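Local atomic coordinates of peroxiredoxin (Akkermansia muciniphila, PDB entry 6KHX), a protein that probably reduces hydrogen peroxide and related hydroperoxides through a reactive cysteine, as a typical 2-Cys peroxiredoxin of the AhpC/TSA family. Residues A15-G19 and T20-D24; D44-F47 and V48-T51; I109-Y113 and G114-G118. One frame throughout, in Å; residues are numbered along the deposited sequence.

Interaction 1 of 3, residues A15-G19 and T20-D24; sequences AVVNG and TIVPD
Val16 and Ile21 sit opposite each other as a non-hydrogen-bonded antiparallel pair. The CB of Val16 lies 4.1 Å from Thr20 O. From there CG1, anti to the backbone N (chi1 -166°), runs back against the Thr20 backbone, and Val16 CG1 comes 3.6 Å from Thr20 N. The other branch, Val16 CG2, approaches Ile21 CG1 at 4.4 Å, a loose apolar contact. Beyond the pair, Val16 reaches His81 and Ile21 reaches Phe79 and Trp82 of helix 78-85, while His198 of a neighbouring subunit also packs on Ile21. The two strands form a beta hairpin closed by a type I' turn from Val17 to Thr20; Asn18 and Gly19 both have positive phi, as this turn requires. The Val17 and Thr20 backbones are joined by two bonds. Val17 N donates to Thr20 O at 2.9 Å, whereas in the return bond Thr20 N stands well above the Val17 carbonyl plane, 58° out of it. Farther from the turn, Ala15 and Val22 exchange a second pair of bonds, both nearly straight. On the sheet face bearing Val17 and Val22, the two side chains cross at about a right angle, Val17 CG2 touching Val22 CG2 at 3.7 Å.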
loop_
_atom_site.group_PDB
_atom_site.type_symbol
_atom_site.label_atom_id
_atom_site.label_comp_id
_atom_site.label_asym_id
_atom_site.label_seq_id
_atom_site.Cartn_x
_atom_site.Cartn_y
_atom_site.Cartn_z
ATOM N N ALA B 15 -4.323 -24.600 35.897
ATOM C CA ALA B 15 -3.232 -24.589 36.858
ATOM C C ALA B 15 -3.384 -25.778 37.790
ATOM O O ALA B 15 -4.423 -26.439 37.825
ATOM C CB ALA B 15 -3.192 -23.281 37.654
ATOM N N VAL B 16 -2.319 -26.062 38.527
ATOM C CA VAL B 16 -2.352 -26.995 39.643
ATOM C C VAL B 16 -2.252 -26.173 40.911
ATOM O O VAL B 16 -1.239 -25.506 41.152
ATOM C CB VAL B 16 -1.241 -28.048 39.561
ATOM C CG1 VAL B 16 -1.521 -29.176 40.530
ATOM C CG2 VAL B 16 -1.217 -28.631 38.171
ATOM N N VAL B 17 -3.327 -26.182 41.691
ATOM C CA VAL B 17 -3.389 -25.519 42.984
ATOM C C VAL B 17 -3.619 -26.597 44.030
ATOM O O VAL B 17 -4.556 -27.397 43.906
ATOM C CB VAL B 17 -4.497 -24.448 43.032
ATOM C CG1 VAL B 17 -4.474 -23.724 44.363
ATOM C CG2 VAL B 17 -4.329 -23.454 41.893
ATOM N N ASN B 18 -2.745 -26.635 45.037
ATOM C CA ASN B 18 -2.790 -27.657 46.081
ATOM C C ASN B 18 -2.867 -29.057 45.474
ATOM O O ASN B 18 -3.631 -29.915 45.921
ATOM C CB ASN B 18 -3.954 -27.401 47.043
ATOM C CG ASN B 18 -3.763 -28.081 48.389
ATOM O OD1 ASN B 18 -2.637 -28.344 48.818
ATOM N ND2 ASN B 18 -4.870 -28.352 49.072
ATOM N N GLY B 19 -2.080 -29.285 44.423
ATOM C CA GLY B 19 -2.032 -30.597 43.812
ATOM C C GLY B 19 -3.230 -30.966 42.970
ATOM O O GLY B 19 -3.307 -32.105 42.502
ATOM N N THR B 20 -4.167 -30.044 42.760
ATOM C CA THR B 20 -5.393 -30.311 42.020
ATOM C C THR B 20 -5.455 -29.444 40.764
ATOM O O THR B 20 -5.140 -28.250 40.808
ATOM C CB THR B 20 -6.624 -30.039 42.903
ATOM O OG1 THR B 20 -6.613 -30.922 44.032
ATOM C CG2 THR B 20 -7.909 -30.233 42.124
ATOM N N ILE B 21 -5.848 -30.054 39.642
ATOM C CA ILE B 21 -6.024 -29.310 38.400
ATOM C C ILE B 21 -7.287 -28.466 38.492
ATOM O O ILE B 21 -8.371 -28.973 38.809
ATOM C CB ILE B 21 -6.075 -30.266 37.199
ATOM C CG1 ILE B 21 -4.738 -30.992 37.038
ATOM C CG2 ILE B 21 -6.447 -29.520 35.935
ATOM C CD1 ILE B 21 -4.724 -32.015 35.922
ATOM N N VAL B 22 -7.150 -27.168 38.248
ATOM C CA VAL B 22 -8.278 -26.242 38.282
ATOM C C VAL B 22 -8.240 -25.365 37.037
ATOM O O VAL B 22 -7.150 -25.036 36.537
ATOM C CB VAL B 22 -8.274 -25.396 39.566
ATOM C CG1 VAL B 22 -8.344 -26.296 40.788
ATOM C CG2 VAL B 22 -7.035 -24.509 39.622
ATOM N N PRO B 23 -9.390 -24.967 36.502
ATOM C CA PRO B 23 -9.386 -24.133 35.297
ATOM C C PRO B 23 -9.492 -22.656 35.619
ATOM O O PRO B 23 -9.816 -22.279 36.749
ATOM C CB PRO B 23 -10.623 -24.627 34.543
ATOM C CG PRO B 23 -11.576 -24.967 35.650
ATOM C CD PRO B 23 -10.739 -25.465 36.815
ATOM N N ASP B 24 -9.231 -21.818 34.613
ATOM C CA ASP B 24 -9.498 -20.384 34.687
ATOM C C ASP B 24 -8.727 -19.715 35.826
ATOM O O ASP B 24 -9.248 -18.845 36.528
ATOM C CB ASP B 24 -11.002 -20.129 34.811
ATOM C CG ASP B 24 -11.800 -20.865 33.744
ATOM O OD1 ASP B 24 -11.387 -20.838 32.564
ATOM O OD2 ASP B 24 -12.829 -21.483 34.084
#

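Interaction 2 of 3, residues D44-F47 and V48-T51; sequences DFTF and VCPT
Thr46 has OG1 turned between its own backbone N and carbonyl carbon (chi1 47°), while Cys49 carries SG anti to its carbonyl carbon and beside its N (chi1 -42°); together these rotations leave Thr46 OG1 3.1 Å from Cys49 SG. Thr46 OG1 is hydrogen-bonded to Lys43 O, within the loop leading to helix 48-58. Pro42, Thr46 and Cys49 have the spacing of the PxxxTxxC active-site motif of peroxiredoxins, in which the cysteine is the peroxidatic one, so Cys49 probably has that role here. Arg138 of strand 138-143 also touches the Cys49 side chain. Next to Cys49, the Pro50 ring lies against two carbonyl oxygens of the loop, Pro50 CG being 3.1 Å from Phe47 O and 3.3 Å from Thr46 O. With an alanine here, the loss of CG and CD would probably leave both carbonyls without their apolar neighbour and open a gap beside Trp84 of the same chain. Thr51 CG2 approaches Phe47 O as well, at 3.4 Å. On its other branch, Thr51 OG1 donates to Val48 O at 2.7 Å, in the carbonyl plane and on a lone pair, and also bonds to Leu185 N of a neighbouring subunit. Thr46 CB stands 4.2 Å above the centre of one face of the Phe47 ring.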
loop_
_atom_site.group_PDB
_atom_site.type_symbol
_atom_site.label_atom_id
_atom_site.label_comp_id
_atom_site.label_asym_id
_atom_site.label_seq_id
_atom_site.Cartn_x
_atom_site.Cartn_y
_atom_site.Cartn_z
ATOM N N ASP B 44 9.050 -28.918 33.012
ATOM C CA ASP B 44 8.790 -29.901 34.056
ATOM C C ASP B 44 9.741 -31.086 33.912
ATOM O O ASP B 44 10.193 -31.414 32.813
ATOM C CB ASP B 44 7.340 -30.401 33.992
ATOM C CG ASP B 44 6.329 -29.391 34.515
ATOM O OD1 ASP B 44 6.731 -28.301 34.967
ATOM O OD2 ASP B 44 5.121 -29.703 34.485
ATOM N N PHE B 45 10.030 -31.735 35.045
ATOM C CA PHE B 45 10.874 -32.937 35.110
ATOM C C PHE B 45 12.315 -32.661 34.695
ATOM O O PHE B 45 12.974 -33.524 34.114
ATOM C CB PHE B 45 10.309 -34.093 34.278
ATOM C CG PHE B 45 8.934 -34.509 34.682
ATOM C CD1 PHE B 45 8.739 -35.297 35.801
ATOM C CD2 PHE B 45 7.833 -34.121 33.939
ATOM C CE1 PHE B 45 7.465 -35.686 36.178
ATOM C CE2 PHE B 45 6.558 -34.509 34.310
ATOM C CZ PHE B 45 6.375 -35.292 35.432
ATOM N N THR B 46 12.818 -31.459 34.959
ATOM C CA THR B 46 14.230 -31.197 34.697
ATOM C C THR B 46 14.975 -31.032 36.019
ATOM O O THR B 46 14.717 -31.777 36.969
ATOM C CB THR B 46 14.421 -29.983 33.773
ATOM O OG1 THR B 46 13.618 -28.882 34.214
ATOM C CG2 THR B 46 14.035 -30.342 32.348
ATOM N N PHE B 47 15.904 -30.075 36.091
ATOM C CA PHE B 47 16.950 -30.093 37.114
ATOM C C PHE B 47 16.871 -28.899 38.058
ATOM O O PHE B 47 16.559 -29.084 39.237
ATOM C CB PHE B 47 18.305 -30.178 36.409
ATOM C CG PHE B 47 18.299 -31.094 35.212
ATOM C CD1 PHE B 47 17.782 -32.381 35.303
ATOM C CD2 PHE B 47 18.779 -30.654 33.984
ATOM C CE1 PHE B 47 17.758 -33.211 34.192
ATOM C CE2 PHE B 47 18.763 -31.484 32.873
ATOM C CZ PHE B 47 18.254 -32.763 32.975
ATOM N N VAL B 48 17.162 -27.679 37.590
ATOM C CA VAL B 48 17.087 -26.506 38.461
ATOM C C VAL B 48 15.638 -26.179 38.798
ATOM O O VAL B 48 15.321 -25.734 39.914
ATOM C CB VAL B 48 17.784 -25.304 37.799
ATOM C CG1 VAL B 48 17.691 -24.068 38.693
ATOM C CG2 VAL B 48 19.225 -25.625 37.504
ATOM N N CYS B 49 14.742 -26.399 37.842
ATOM C CA CYS B 49 13.345 -26.019 38.020
ATOM C C CYS B 49 12.722 -26.652 39.260
ATOM O O CYS B 49 12.069 -25.923 40.032
ATOM C CB CYS B 49 12.581 -26.360 36.734
ATOM S SG CYS B 49 13.500 -25.927 35.183
ATOM N N PRO B 50 12.877 -27.963 39.527
ATOM C CA PRO B 50 12.323 -28.503 40.781
ATOM C C PRO B 50 12.948 -27.899 42.028
ATOM O O PRO B 50 12.246 -27.733 43.030
ATOM C CB PRO B 50 12.601 -30.012 40.674
ATOM C CG PRO B 50 13.685 -30.137 39.680
ATOM C CD PRO B 50 13.447 -29.037 38.693
ATOM N N THR B 51 14.243 -27.575 42.015
ATOM C CA THR B 51 14.831 -26.965 43.204
ATOM C C THR B 51 14.232 -25.591 43.467
ATOM O O THR B 51 13.943 -25.245 44.618
ATOM C CB THR B 51 16.351 -26.887 43.078
ATOM O OG1 THR B 51 16.729 -25.770 42.265
ATOM C CG2 THR B 51 16.855 -28.155 42.459
#

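Interaction 3 of 3, residues I109-Y113 and G114-G118; sequences ISADY and GVLAG
A Schellman motif ends helix 108-112, with Gly114 N and Val115 N folding back onto the carbonyls of Ala111 and Ser110. The longer-span bond of the motif runs from Val115 N to Ser110 O at 3.0 Å; it is nearly straight, with an N-H...O angle of 160°, and the donor lies in the carbonyl plane. Gly114 N donates to Ala111 O at 3.1 Å from a different direction, standing well above that carbonyl plane. Ser110 O takes a second, weak bond from Leu116 N at 3.3 Å, so one carbonyl gathers two successive N-H groups. The chain leaves the helix in a left-handed conformation at Gly114, whose positive phi (71°) is one that glycine adopts easily.

Two side chains, Val115 and Leu116, then close over the last turn. Val115 CG2 lies alongside Ser110, 3.5 Å from Ser110 O, with Ser110 CB also within contact. Leu116 has CG anti to its backbone N (chi1 -168°), which sends its branches back toward the helix: Leu116 CD1 meets Ser110 CB at 3.8 Å, and Leu116 CD2 meets Ala111 CB more loosely at 4.4 Å. The Tyr113 ring leads away from the turn, with Ile109 O in the ring plane at its edge. The hydroxyls of the last turn bond elsewhere, Ser110 OG to Asp104 and Tyr113 OH to Pro9 O. Val115 also packs on Phe40, fastening the loop to strand 35-40 of the central sheet. A bound calcium ion lies about 5 Å from the Ala111 side chain. Positive-phi glycine, paired backbone bonds into the final turn and apolar side chains closing over it together are the signature of the glycine-based Schellman C-cap.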
loop_
_atom_site.group_PDB
_atom_site.type_symbol
_atom_site.label_atom_id
_atom_site.label_comp_id
_atom_site.label_asym_id
_atom_site.label_seq_id
_atom_site.Cartn_x
_atom_site.Cartn_y
_atom_site.Cartn_z
ATOM N N ILE B 109 1.298 -16.576 27.631
ATOM C CA ILE B 109 1.697 -15.870 28.846
ATOM C C ILE B 109 3.187 -15.559 28.806
ATOM O O ILE B 109 3.617 -14.428 29.072
ATOM C CB ILE B 109 1.336 -16.692 30.095
ATOM C CG1 ILE B 109 -0.129 -17.111 30.064
ATOM C CG2 ILE B 109 1.602 -15.880 31.347
ATOM C CD1 ILE B 109 -0.496 -18.052 31.192
ATOM N N SER B 110 3.995 -16.567 28.473
ATOM C CA SER B 110 5.434 -16.367 28.373
ATOM C C SER B 110 5.762 -15.313 27.325
ATOM O O SER B 110 6.692 -14.518 27.505
ATOM C CB SER B 110 6.121 -17.694 28.047
ATOM O OG SER B 110 5.781 -18.689 29.000
ATOM N N ALA B 111 5.015 -15.298 26.217
ATOM C CA ALA B 111 5.204 -14.265 25.205
ATOM C C ALA B 111 4.857 -12.889 25.759
ATOM O O ALA B 111 5.620 -11.931 25.599
ATOM C CB ALA B 111 4.364 -14.576 23.968
ATOM N N ASP B 112 3.708 -12.777 26.428
ATOM C CA ASP B 112 3.258 -11.485 26.942
ATOM C C ASP B 112 4.201 -10.931 27.999
ATOM O O ASP B 112 4.365 -9.710 28.106
ATOM C CB ASP B 112 1.845 -11.620 27.508
ATOM C CG ASP B 112 0.801 -11.780 26.424
ATOM O OD1 ASP B 112 1.161 -11.611 25.240
ATOM O OD2 ASP B 112 -0.365 -12.104 26.749
ATOM N N TYR B 113 4.843 -11.803 28.773
ATOM C CA TYR B 113 5.763 -11.356 29.806
ATOM C C TYR B 113 7.204 -11.234 29.319
ATOM O O TYR B 113 8.081 -10.861 30.108
ATOM C CB TYR B 113 5.676 -12.296 31.011
ATOM C CG TYR B 113 4.471 -12.020 31.879
ATOM C CD1 TYR B 113 3.203 -12.459 31.508
ATOM C CD2 TYR B 113 4.594 -11.294 33.058
ATOM C CE1 TYR B 113 2.094 -12.195 32.297
ATOM C CE2 TYR B 113 3.494 -11.027 33.851
ATOM C CZ TYR B 113 2.246 -11.478 33.469
ATOM O OH TYR B 113 1.154 -11.208 34.270
ATOM N N GLY B 114 7.467 -11.521 28.044
ATOM C CA GLY B 114 8.796 -11.332 27.487
ATOM C C GLY B 114 9.838 -12.322 27.969
ATOM O O GLY B 114 11.028 -11.990 28.003
ATOM N N VAL B 115 9.425 -13.537 28.332
ATOM C CA VAL B 115 10.328 -14.561 28.833
ATOM C C VAL B 115 10.406 -15.774 27.922
ATOM O O VAL B 115 11.106 -16.737 28.256
ATOM C CB VAL B 115 9.932 -15.003 30.256
ATOM C CG1 VAL B 115 9.949 -13.817 31.208
ATOM C CG2 VAL B 115 8.567 -15.674 30.231
ATOM N N LEU B 116 9.713 -15.766 26.788
ATOM C CA LEU B 116 9.704 -16.920 25.899
ATOM C C LEU B 116 11.004 -16.967 25.111
ATOM O O LEU B 116 11.367 -15.989 24.451
ATOM C CB LEU B 116 8.510 -16.858 24.956
ATOM C CG LEU B 116 8.242 -18.144 24.185
ATOM C CD1 LEU B 116 7.988 -19.279 25.160
ATOM C CD2 LEU B 116 7.054 -17.942 23.279
ATOM N N ALA B 117 11.714 -18.090 25.198
ATOM C CA ALA B 117 12.933 -18.289 24.429
ATOM C C ALA B 117 12.604 -18.636 22.977
ATOM O O ALA B 117 11.441 -18.789 22.589
ATOM C CB ALA B 117 13.790 -19.376 25.066
ATOM N N GLY B 118 13.648 -18.786 22.169
ATOM C CA GLY B 118 13.510 -19.179 20.785
ATOM C C GLY B 118 13.368 -18.010 19.828
ATOM O O GLY B 118 13.153 -16.857 20.208
#

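The three contacts follow one another along the chain without overlapping, all within the AhpC/TSA family region. Interaction 1 is the hairpin of strands 13-17 and 20-22 at one edge of the mixed sheet, interaction 2 opens helix 48-58 after strand 35-40, and interaction 3 ends helix 108-112 ahead of strand 119-122. Their centres are spread almost evenly: that of interaction 2 lies about 19 Å from each of the others, which are themselves about 22 Å apart, and none touch. Helix 78-85 links the first two, since its His81 meets both Val16 and Asp44. Strand 35-40, whose Phe40 receives interaction 3, leads into the loop of interaction 2, the probable active site.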